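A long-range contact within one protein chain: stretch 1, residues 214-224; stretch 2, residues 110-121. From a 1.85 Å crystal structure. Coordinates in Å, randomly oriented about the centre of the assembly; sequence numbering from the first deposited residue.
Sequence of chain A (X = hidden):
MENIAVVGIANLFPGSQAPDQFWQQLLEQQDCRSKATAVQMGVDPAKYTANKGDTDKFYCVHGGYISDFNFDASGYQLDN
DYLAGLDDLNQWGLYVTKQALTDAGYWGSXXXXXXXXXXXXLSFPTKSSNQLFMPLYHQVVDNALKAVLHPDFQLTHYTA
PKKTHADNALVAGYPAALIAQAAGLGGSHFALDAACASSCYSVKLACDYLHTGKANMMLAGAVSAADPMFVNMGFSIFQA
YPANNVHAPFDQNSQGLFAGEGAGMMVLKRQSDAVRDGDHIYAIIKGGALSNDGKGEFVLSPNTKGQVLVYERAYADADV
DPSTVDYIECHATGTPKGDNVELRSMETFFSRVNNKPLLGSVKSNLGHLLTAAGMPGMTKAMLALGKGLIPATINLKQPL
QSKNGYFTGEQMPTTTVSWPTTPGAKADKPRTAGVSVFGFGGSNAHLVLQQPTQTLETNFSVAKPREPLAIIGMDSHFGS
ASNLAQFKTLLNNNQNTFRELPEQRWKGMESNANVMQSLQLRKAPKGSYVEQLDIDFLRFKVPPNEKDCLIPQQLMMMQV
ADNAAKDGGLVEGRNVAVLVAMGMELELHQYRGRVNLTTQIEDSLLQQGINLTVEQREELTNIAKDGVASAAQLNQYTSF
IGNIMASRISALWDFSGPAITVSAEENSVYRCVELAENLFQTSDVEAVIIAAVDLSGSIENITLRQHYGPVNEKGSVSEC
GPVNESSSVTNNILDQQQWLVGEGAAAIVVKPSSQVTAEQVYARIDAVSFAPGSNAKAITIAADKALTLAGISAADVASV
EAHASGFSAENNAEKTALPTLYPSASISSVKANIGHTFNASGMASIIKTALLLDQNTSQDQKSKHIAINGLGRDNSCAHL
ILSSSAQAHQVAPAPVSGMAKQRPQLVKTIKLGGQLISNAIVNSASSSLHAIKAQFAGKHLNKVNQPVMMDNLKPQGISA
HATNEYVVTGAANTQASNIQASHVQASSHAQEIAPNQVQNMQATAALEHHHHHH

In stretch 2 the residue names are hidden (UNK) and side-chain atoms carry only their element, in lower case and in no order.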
# COMPACT_ATOMS: atom_id res chain seq x y z
N LYS A 214 -8.71 19.79 -8.62
CA LYS A 214 -9.29 19.00 -7.54
C LYS A 214 -8.87 19.51 -6.17
O LYS A 214 -9.55 19.22 -5.18
CB LYS A 214 -8.91 17.52 -7.72
CG LYS A 214 -9.69 16.84 -8.85
CD LYS A 214 -9.76 15.30 -8.72
CE LYS A 214 -10.66 14.67 -9.80
NZ LYS A 214 -10.29 15.00 -11.26
N ALA A 215 -7.79 20.30 -6.11
CA ALA A 215 -7.31 20.90 -4.88
C ALA A 215 -6.61 22.20 -5.23
O ALA A 215 -6.23 22.43 -6.38
CB ALA A 215 -6.34 19.96 -4.14
N ASN A 216 -6.45 23.06 -4.22
CA ASN A 216 -5.66 24.29 -4.34
C ASN A 216 -4.34 24.21 -3.58
O ASN A 216 -3.49 25.09 -3.76
CB ASN A 216 -6.47 25.49 -3.84
CG ASN A 216 -7.71 25.73 -4.68
OD1 ASN A 216 -7.73 25.45 -5.88
ND2 ASN A 216 -8.77 26.22 -4.04
N MET A 217 -4.15 23.17 -2.78
CA MET A 217 -2.90 22.86 -2.12
C MET A 217 -2.86 21.35 -1.99
O MET A 217 -3.91 20.71 -1.87
CB MET A 217 -2.80 23.55 -0.75
CG MET A 217 -1.45 23.45 -0.05
SD MET A 217 -1.43 24.40 1.51
CE MET A 217 -3.09 25.09 1.54
N MET A 218 -1.65 20.78 -2.05
CA MET A 218 -1.51 19.34 -1.82
C MET A 218 -0.32 19.06 -0.92
O MET A 218 0.75 19.66 -1.08
CB MET A 218 -1.33 18.56 -3.14
CG MET A 218 -2.58 18.43 -4.00
SD MET A 218 -3.91 17.50 -3.23
CE MET A 218 -3.18 15.83 -3.17
N LEU A 219 -0.50 18.12 0.01
CA LEU A 219 0.61 17.47 0.69
C LEU A 219 1.00 16.22 -0.09
O LEU A 219 0.13 15.44 -0.52
CB LEU A 219 0.23 17.08 2.12
CG LEU A 219 0.11 18.17 3.18
CD1 LEU A 219 -0.40 17.57 4.47
CD2 LEU A 219 1.45 18.81 3.43
N ALA A 220 2.29 16.03 -0.32
CA ALA A 220 2.76 14.82 -0.98
C ALA A 220 3.99 14.33 -0.24
O ALA A 220 4.92 15.09 0.03
CB ALA A 220 3.08 15.05 -2.46
N GLY A 221 4.01 13.04 0.06
CA GLY A 221 5.10 12.52 0.85
C GLY A 221 5.02 11.02 0.91
O GLY A 221 4.29 10.40 0.13
N ALA A 222 5.77 10.45 1.85
CA ALA A 222 5.82 8.99 1.99
C ALA A 222 6.37 8.64 3.36
O ALA A 222 7.01 9.45 4.03
CB ALA A 222 6.68 8.34 0.90
N VAL A 223 6.13 7.39 3.76
CA VAL A 223 6.57 6.85 5.03
C VAL A 223 6.97 5.41 4.78
O VAL A 223 6.35 4.72 3.95
CB VAL A 223 5.49 6.99 6.13
CG1 VAL A 223 4.22 6.23 5.74
CG2 VAL A 223 6.01 6.48 7.48
N SER A 224 8.06 4.99 5.42
CA SER A 224 8.56 3.63 5.40
C SER A 224 8.79 3.27 6.86
O SER A 224 9.77 3.72 7.47
CB SER A 224 9.86 3.54 4.58
OG SER A 224 10.59 2.35 4.85
N UNK A 110 -7.49 28.12 7.25
CA UNK A 110 -8.73 27.77 6.56
C UNK A 110 -8.46 27.32 5.13
O UNK A 110 -9.31 26.63 4.55
c UNK A 110 -10.05 29.37 7.97
c UNK A 110 -9.70 28.96 6.55
o UNK A 110 -9.09 30.06 5.88
N UNK A 111 -7.30 27.67 4.57
CA UNK A 111 -6.91 27.18 3.27
C UNK A 111 -6.81 25.65 3.23
O UNK A 111 -6.84 25.06 2.14
c UNK A 111 -5.56 27.77 2.87
N UNK A 112 -6.65 25.01 4.38
CA UNK A 112 -6.57 23.56 4.40
C UNK A 112 -7.88 22.90 3.98
O UNK A 112 -7.86 21.71 3.62
c UNK A 112 -4.36 23.07 7.61
c UNK A 112 -4.76 23.59 6.21
c UNK A 112 -6.14 23.08 5.79
c UNK A 112 -3.70 23.28 5.17
N UNK A 113 -8.99 23.64 3.93
CA UNK A 113 -10.24 23.10 3.40
C UNK A 113 -10.08 22.61 1.98
O UNK A 113 -10.78 21.67 1.56
o UNK A 113 -14.91 23.87 4.03
c UNK A 113 -13.83 24.46 3.74
c UNK A 113 -11.33 24.16 3.48
c UNK A 113 -12.71 23.65 3.10
o UNK A 113 -13.63 25.69 3.96
N UNK A 114 -9.18 23.20 1.21
CA UNK A 114 -8.95 22.77 -0.17
C UNK A 114 -7.58 22.14 -0.36
O UNK A 114 -6.98 22.27 -1.43
n UNK A 114 -11.50 23.60 -1.44
c UNK A 114 -9.15 23.96 -1.10
o UNK A 114 -10.84 25.58 -0.66
c UNK A 114 -10.58 24.46 -1.07
N UNK A 115 -7.07 21.47 0.67
CA UNK A 115 -5.79 20.78 0.62
C UNK A 115 -6.02 19.28 0.74
O UNK A 115 -6.78 18.83 1.60
s UNK A 115 -3.18 20.60 1.73
c UNK A 115 -4.87 21.24 1.76
N UNK A 116 -5.37 18.50 -0.14
CA UNK A 116 -5.41 17.06 -0.08
C UNK A 116 -4.05 16.50 0.32
O UNK A 116 -3.10 17.25 0.58
N UNK A 117 -3.97 15.17 0.39
CA UNK A 117 -2.70 14.52 0.73
C UNK A 117 -2.61 13.18 0.01
O UNK A 117 -3.57 12.41 -0.00
c UNK A 117 -2.50 14.36 2.25
c UNK A 117 -1.19 13.59 2.55
c UNK A 117 -3.72 13.69 2.92
N UNK A 118 -1.45 12.91 -0.62
CA UNK A 118 -1.15 11.61 -1.21
C UNK A 118 0.11 11.07 -0.55
O UNK A 118 1.15 11.73 -0.54
c UNK A 118 -2.19 12.48 -4.88
c UNK A 118 -0.99 11.69 -2.74
c UNK A 118 -2.30 12.18 -3.37
c UNK A 118 -0.63 10.32 -3.31
N UNK A 119 0.03 9.85 0.00
CA UNK A 119 1.08 9.32 0.87
C UNK A 119 1.60 8.00 0.30
O UNK A 119 0.83 7.04 0.19
c UNK A 119 0.69 7.94 4.53
c UNK A 119 1.49 8.47 3.31
c UNK A 119 0.53 9.08 2.29
c UNK A 119 2.51 9.52 3.72
N UNK A 120 2.89 7.94 -0.03
CA UNK A 120 3.49 6.65 -0.35
C UNK A 120 3.68 5.83 0.93
O UNK A 120 4.07 6.35 1.97
N UNK A 121 3.40 4.52 0.84
CA UNK A 121 3.39 3.70 2.05
C UNK A 121 3.52 2.22 1.70
O UNK A 121 3.03 1.78 0.66
o UNK A 121 3.15 3.01 4.78
c UNK A 121 2.09 3.95 2.84
c UNK A 121 2.10 3.30 4.21
n UNK A 121 0.90 3.06 4.75
O HOH W 1 -8.29 27.40 -1.11

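Position 110 has three side-chain atoms: a carbon carrying one oxygen and one carbon. It does not touch stretch 1. This is T110.

Position 111 has a single carbon, CB, which lies 3.9 Å from M217 CE. It is A111.

Position 112 has four carbons, forked at the second. One tip is 4.1 Å from M217 CE. The late fork makes it L112.

Position 113 has three carbons in a row, the third carrying two oxygens. It is out of reach of stretch 1. A carboxylate on that chain is E113; its N bonds to T110 O in the 3-10 segment.

Position 114 has two carbons, the second carrying one oxygen and one nitrogen. Its CB is 3.7 Å from N216 ND2. Its backbone O accepts from N216 N (2.9 Å) and M217 N (3.3 Å). The short amide is N114. Water 1 donates to N114 OD1 and accepts from N216 ND2, both at 3.2 Å.

Position 115 has one carbon, then a sulfur, 3.8 Å from M217 CG. It is C115.

Position 116 has no side-chain atoms, so it is G116. M218 SD sits 3.5 Å from G116 CA. A CB here would fall 2.8 Å from that sulfur, a clash.

Position 117 has three carbons, one carrying the other two. One of them is 3.8 Å from L219 CB. The fork at the first carbon gives V117.

Position 118 has four carbons, forked at the first, with one arm two carbons long. That arm's inner carbon is 3.8 Å from M218 CE. This is I118.

Position 119 has four carbons, forked at the second. One tip is 3.8 Å from A222 CA, the other 4.1 Å from V223 CG1. It is L119.

Position 120 has no side chain and is G120. Its CA is 4.0 Å from A222 CA, and a CB would lie a tight 3.1 Å from A222 CB.

Position 121 has two carbons, the second carrying one oxygen and one nitrogen. The oxygen is 3.5 Å from V223 CG1. It is N121; its ND2 is hydrogen-bonded elsewhere in the structure.

The contact is a pair of parallel strands. Backbone hydrogen bonds alternate: G116 N to M217 O (3.2 Å), L219 N to G116 O (2.8 Å), I118 N to L219 O (3.0 Å), and so on to V223 N with G120 O (2.9 Å). M217, L219, C115, V117 and L119 line one face. M218, A220, A222 and I118 line the other, where the two glycines leave room for M218 and A222.

Stretch 2, residues 110-121: TALENCGVILGN
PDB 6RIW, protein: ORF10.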